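Epimerase family protein SDR39U1 (Homo sapiens, PDB 4B4O) binds NADPH and is probably an NADP-dependent oxidoreductase of the short-chain dehydrogenase/reductase family. Local coordinates at residues A[143-147]-A[148-152]; A[171-174]-A[175-179]; A[243-246]-A[247-250]. The protein carries 3 engineered substitutions. All coordinates share one frame; numbering follows the deposited sequence.

Interaction 1. Residues A[143-147]-A[148-152]; sequences ARLPG and DSTRQ
Gln152 reaches back across a loop to grip the backbone of Leu145 with both ends of its amide, a side chain closing the alpha-to-beta connection of a Rossmann fold where helix 131-143 gives way to strand 151-161. Leu145 N donates to Gln152 OE1 over 2.9 Å in an almost straight bond (178°), while Gln152 NE2 donates to Leu145 O over 2.8 Å. Both backbone polar atoms of Leu145 are thus paired by one carboxamide, in the way a neighbouring strand would pair them. The Gln152 chain sets out beside its own backbone N (chi1 -59°) and then runs extended, which carries the amide across to Leu145. Leu145 O lies close to the plane of that amide, but each donor is tilted from the plane of the carbonyl it meets. With an alanine in place of Gln152, Leu145 N and O would probably lose these partners and the loop would be freer to shift. Gly147, with phi at 84°, turns the chain where a CB would jam against the preceding carbonyl. The Leu145 side chain also packs on Trp103 and Ile93, and its CD1 meets Thr150 CB at 3.6 Å.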
# COMPACT_ATOMS: atom_id res chain seq x y z
N ALA A 143 6.81 -12.51 -6.35
CA ALA A 143 5.62 -12.47 -7.20
C ALA A 143 5.91 -12.82 -8.65
O ALA A 143 4.97 -13.07 -9.41
CB ALA A 143 4.98 -11.09 -7.12
N ARG A 144 7.17 -12.78 -9.07
CA ARG A 144 7.49 -12.73 -10.50
C ARG A 144 7.24 -14.08 -11.17
O ARG A 144 7.85 -15.06 -10.82
CB ARG A 144 8.94 -12.28 -10.73
CG ARG A 144 9.49 -12.19 -12.19
CD ARG A 144 10.56 -11.13 -12.19
NE ARG A 144 10.09 -9.78 -11.87
CZ ARG A 144 10.57 -8.95 -10.93
NH1 ARG A 144 11.63 -9.25 -10.18
NH2 ARG A 144 9.97 -7.76 -10.75
N LEU A 145 6.34 -14.08 -12.14
CA LEU A 145 6.03 -15.26 -12.94
C LEU A 145 6.91 -15.24 -14.18
O LEU A 145 7.15 -14.18 -14.75
CB LEU A 145 4.58 -15.24 -13.40
CG LEU A 145 3.44 -15.09 -12.36
CD1 LEU A 145 2.09 -14.91 -13.04
CD2 LEU A 145 3.44 -16.32 -11.45
N PRO A 146 7.43 -16.41 -14.57
CA PRO A 146 8.03 -16.46 -15.89
C PRO A 146 6.89 -16.53 -16.89
O PRO A 146 5.78 -16.97 -16.54
CB PRO A 146 8.84 -17.79 -15.87
CG PRO A 146 8.06 -18.68 -14.94
CD PRO A 146 7.37 -17.75 -13.94
N GLY A 147 7.18 -16.21 -18.14
CA GLY A 147 6.19 -16.47 -19.18
C GLY A 147 5.21 -15.33 -19.22
O GLY A 147 5.15 -14.52 -18.29
N ASP A 148 4.42 -15.32 -20.29
CA ASP A 148 3.55 -14.20 -20.61
C ASP A 148 2.06 -14.57 -20.50
O ASP A 148 1.21 -13.72 -20.80
CB ASP A 148 3.89 -13.72 -22.03
CG ASP A 148 3.93 -12.20 -22.15
OD1 ASP A 148 4.03 -11.49 -21.10
OD2 ASP A 148 3.88 -11.74 -23.32
N SER A 149 1.74 -15.79 -20.06
CA SER A 149 0.34 -16.20 -19.91
C SER A 149 -0.46 -15.33 -18.98
O SER A 149 -1.67 -15.25 -19.14
CB SER A 149 0.21 -17.61 -19.35
OG SER A 149 0.45 -18.53 -20.37
N THR A 150 0.20 -14.76 -17.96
CA THR A 150 -0.47 -13.93 -16.98
C THR A 150 0.18 -12.55 -16.89
O THR A 150 1.36 -12.42 -16.61
CB THR A 150 -0.50 -14.58 -15.59
OG1 THR A 150 -1.19 -15.83 -15.67
CG2 THR A 150 -1.19 -13.69 -14.59
N ARG A 151 -0.64 -11.54 -17.15
CA ARG A 151 -0.24 -10.14 -17.09
C ARG A 151 0.15 -9.77 -15.66
O ARG A 151 -0.54 -10.13 -14.72
CB ARG A 151 -1.41 -9.30 -17.57
CG ARG A 151 -1.04 -7.94 -18.10
CD ARG A 151 -2.17 -7.36 -18.92
NE ARG A 151 -3.47 -7.51 -18.28
CZ ARG A 151 -3.90 -6.80 -17.25
NH1 ARG A 151 -3.12 -5.87 -16.69
NH2 ARG A 151 -5.10 -7.02 -16.74
N GLN A 152 1.28 -9.08 -15.49
CA GLN A 152 1.84 -8.81 -14.16
C GLN A 152 1.94 -7.32 -13.88
O GLN A 152 2.44 -6.55 -14.71
CB GLN A 152 3.23 -9.45 -13.99
CG GLN A 152 3.21 -10.96 -14.18
CD GLN A 152 4.48 -11.65 -13.79
OE1 GLN A 152 4.91 -11.63 -12.63
NE2 GLN A 152 5.05 -12.33 -14.75

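Interaction 2. Residues A[171-174]-A[175-179]; sequences MLLP and FRLGL
The Phe175 ring sits one helical turn beyond Met171, a selenomethionine, and the hollow beside the Met171 backbone takes the near edge of the ring. Phe175 CD1 comes to 3.2 Å from Met171 O, which lies at the ring edge near its plane, and to 4.1 Å from Met171 CB. Farther out, Met171 SE stands obliquely to the ring, 5.5 Å from its centroid, in a Met-aromatic contact. Phe232, on helix 225-236, meets the ring as well. Round the helix, the methylenes of Arg176 run past Leu172 O, with CG at 3.2 Å, before the chain bends at chi3 and its end leads away. These residues form the last turns of helix 166-176, the helix of a beta-alpha-beta unit between strands 151-161 and 192-194. A Schellman motif ends it at Gly178, whose phi is positive (80°): Gly178 N bonds back to Phe175 O, and Leu179 N to Pro174 O at 2.9 Å. Leu173 and Leu177 make a ridge, lying side by side and pointing the same way, their CD1 atoms 3.9 Å apart. The Leu173 branch gets there with CG opposite its backbone N (chi1 -176°). At the terminus the chain curls back until Leu179 CB lies 4.2 Å from Pro174 CB, a shallow apolar step. Pro174 O also accepts from Leu177 N, which approaches the carbonyl plane from the face opposite to Leu179 N.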
# COMPACT_ATOMS: atom_id res chain seq x y z
N MSE A 171 -3.79 8.57 13.56
CA MSE A 171 -3.60 10.02 13.55
C MSE A 171 -4.85 10.82 13.80
O MSE A 171 -4.79 11.96 14.24
CB MSE A 171 -3.06 10.44 12.18
CG MSE A 171 -1.56 10.20 12.04
SE MSE A 171 -0.90 10.91 10.30
CE MSE A 171 -1.81 9.55 9.19
N LEU A 172 -6.01 10.23 13.55
CA LEU A 172 -7.23 11.00 13.39
C LEU A 172 -7.71 11.58 14.71
O LEU A 172 -8.06 12.76 14.78
CB LEU A 172 -8.31 10.13 12.76
CG LEU A 172 -9.60 10.71 12.18
CD1 LEU A 172 -9.29 11.86 11.24
CD2 LEU A 172 -10.37 9.57 11.48
N LEU A 173 -7.71 10.77 15.77
CA LEU A 173 -8.17 11.26 17.08
C LEU A 173 -7.24 12.35 17.65
O LEU A 173 -7.72 13.39 18.06
CB LEU A 173 -8.39 10.13 18.07
CG LEU A 173 -8.96 10.53 19.44
CD1 LEU A 173 -10.25 11.36 19.41
CD2 LEU A 173 -9.15 9.28 20.28
N PRO A 174 -5.92 12.12 17.63
CA PRO A 174 -5.04 13.18 18.12
C PRO A 174 -5.17 14.48 17.34
O PRO A 174 -5.26 15.55 17.95
CB PRO A 174 -3.64 12.57 17.94
CG PRO A 174 -3.85 11.11 18.04
CD PRO A 174 -5.18 10.86 17.40
N PHE A 175 -5.19 14.40 16.02
CA PHE A 175 -5.37 15.60 15.22
C PHE A 175 -6.68 16.30 15.56
O PHE A 175 -6.71 17.53 15.74
CB PHE A 175 -5.30 15.29 13.72
CG PHE A 175 -3.94 15.43 13.14
CD1 PHE A 175 -2.99 14.43 13.29
CD2 PHE A 175 -3.59 16.58 12.44
CE1 PHE A 175 -1.71 14.57 12.75
CE2 PHE A 175 -2.31 16.73 11.90
CZ PHE A 175 -1.37 15.72 12.07
N ARG A 176 -7.76 15.53 15.68
CA ARG A 176 -9.05 16.08 16.06
C ARG A 176 -9.03 16.78 17.41
O ARG A 176 -9.85 17.65 17.65
CB ARG A 176 -10.12 15.00 16.06
CG ARG A 176 -10.60 14.66 14.67
CD ARG A 176 -11.60 13.52 14.68
NE ARG A 176 -12.87 13.94 15.26
CZ ARG A 176 -13.85 13.10 15.62
NH1 ARG A 176 -13.69 11.79 15.47
NH2 ARG A 176 -15.00 13.56 16.15
N LEU A 177 -8.11 16.39 18.28
CA LEU A 177 -8.02 16.97 19.61
C LEU A 177 -7.01 18.10 19.71
O LEU A 177 -6.73 18.60 20.80
CB LEU A 177 -7.69 15.86 20.63
CG LEU A 177 -8.84 14.90 21.00
CD1 LEU A 177 -8.29 13.75 21.81
CD2 LEU A 177 -9.96 15.59 21.77
N GLY A 178 -6.44 18.48 18.58
CA GLY A 178 -5.44 19.55 18.55
C GLY A 178 -4.02 19.15 18.96
O GLY A 178 -3.19 20.03 19.27
N LEU A 179 -3.74 17.84 18.89
CA LEU A 179 -2.43 17.28 19.24
C LEU A 179 -1.61 16.94 18.00
O LEU A 179 -0.52 16.41 18.11
CB LEU A 179 -2.60 16.05 20.11
CG LEU A 179 -3.35 16.22 21.43
CD1 LEU A 179 -3.52 14.85 22.09
CD2 LEU A 179 -2.69 17.20 22.39

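Interaction 3. Residues A[243-246]-A[247-250]; sequences PLPS and AVVQ
Pro245 O receives the amide of Val249 at 3.2 Å, in the plane of its carbonyl, and this bond begins helix 246-253. Pro245 occupies the N-cap position: its carbonyl takes the first i to i+4 bond, and a proline has no side-chain acceptor for the first-turn amides. A second, weak bond from Val248 N meets the same oxygen. The next rung follows at once, Gln250 N donating to Ser246 O over 2.9 Å, nearly in line with that C=O. The close-packed part of this helix start belongs to Val249, the buried residue of the group. Its CG2 lies 3.5 Å from Pro245 O and 3.9 Å from Leu244 CB, so one methyl fills the corner between the incoming chain and the first turn. It reaches that corner because CG2 is opposite the carbonyl carbon, beside the backbone N, while CG1 stands opposite the N (chi1 174°). Val249 also rests on Leu261 of helix 255-262 and on Ile183 of a loop; the backbone of Leu244 is hydrogen-bonded to Pro182 and Gly184, which ties the approach to the same loop.

The exposed part is looser. Val248 lies next to the Pro245 ring, pointing the same way, yet its CG2 comes no nearer than 4.2 Å to Pro245 CD, and both residues are exposed. Gln250 lies instead against helix 255-262, touching Ala258 and Leu262, and its chain passes beside Ser246 O with CB 3.5 Å away. The hydrogen bonds between 243-246 and 247-250 all run from backbone to backbone. The chemistry therefore divides in two: peptide groups carry the polar part, while Val249 against Leu244 and Val248 against Pro245 carry the apolar part.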
# COMPACT_ATOMS: atom_id res chain seq x y z
N PRO A 243 5.05 19.75 17.17
CA PRO A 243 5.95 18.88 16.41
C PRO A 243 6.32 17.65 17.20
O PRO A 243 6.46 17.75 18.41
CB PRO A 243 7.19 19.77 16.16
CG PRO A 243 6.80 21.15 16.62
CD PRO A 243 5.78 20.92 17.69
N LEU A 244 6.43 16.50 16.52
CA LEU A 244 6.98 15.28 17.13
C LEU A 244 8.47 15.24 16.87
O LEU A 244 8.88 15.04 15.74
CB LEU A 244 6.35 14.03 16.53
CG LEU A 244 4.90 13.75 16.91
CD1 LEU A 244 4.45 12.36 16.50
CD2 LEU A 244 4.78 13.91 18.42
N PRO A 245 9.29 15.41 17.91
CA PRO A 245 10.72 15.33 17.67
C PRO A 245 11.17 13.98 17.17
O PRO A 245 10.48 12.97 17.39
CB PRO A 245 11.33 15.59 19.04
CG PRO A 245 10.28 16.31 19.79
CD PRO A 245 9.01 15.70 19.33
N SER A 246 12.29 13.97 16.46
CA SER A 246 12.84 12.74 15.89
C SER A 246 13.13 11.69 16.96
O SER A 246 12.76 10.54 16.79
CB SER A 246 14.13 13.05 15.15
OG SER A 246 13.89 14.03 14.16
N ALA A 247 13.77 12.12 18.05
CA ALA A 247 14.16 11.24 19.15
C ALA A 247 12.95 10.46 19.68
O ALA A 247 13.07 9.28 20.00
CB ALA A 247 14.85 12.01 20.26
N VAL A 248 11.79 11.11 19.74
CA VAL A 248 10.59 10.51 20.32
C VAL A 248 9.99 9.50 19.34
O VAL A 248 9.49 8.46 19.76
CB VAL A 248 9.50 11.57 20.70
CG1 VAL A 248 8.21 10.91 21.12
CG2 VAL A 248 9.96 12.51 21.81
N VAL A 249 9.99 9.83 18.06
CA VAL A 249 9.48 8.90 17.05
C VAL A 249 10.39 7.67 16.99
O VAL A 249 9.92 6.54 16.88
CB VAL A 249 9.35 9.57 15.67
CG1 VAL A 249 8.96 8.57 14.59
CG2 VAL A 249 8.35 10.73 15.73
N GLN A 250 11.70 7.88 17.13
CA GLN A 250 12.65 6.76 17.18
C GLN A 250 12.47 5.90 18.43
O GLN A 250 12.58 4.68 18.36
CB GLN A 250 14.10 7.27 17.05
CG GLN A 250 14.51 7.37 15.59
CD GLN A 250 15.69 8.30 15.30
OE1 GLN A 250 16.12 9.05 16.17
NE2 GLN A 250 16.20 8.25 14.07

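In the fold
Each of the three contacts is local, and they follow one another along the chain without nesting or crossing. Interaction 1 comes first and closes the loop after helix 131-143, leading into strand 151-161, an inner strand of the parallel sheet. That strand leads on to helix 166-176, whose C-terminal end is finished by interaction 2 on the opposite side of the chain's centre, about 44 Å away between centres. After helix 225-236, which packs against interaction 2, the chain reaches interaction 3, where helix 246-253 starts in the C-terminal part of the chain. Interactions 2 and 3 are neighbours, with nearest atoms about 6 Å apart, but they do not touch.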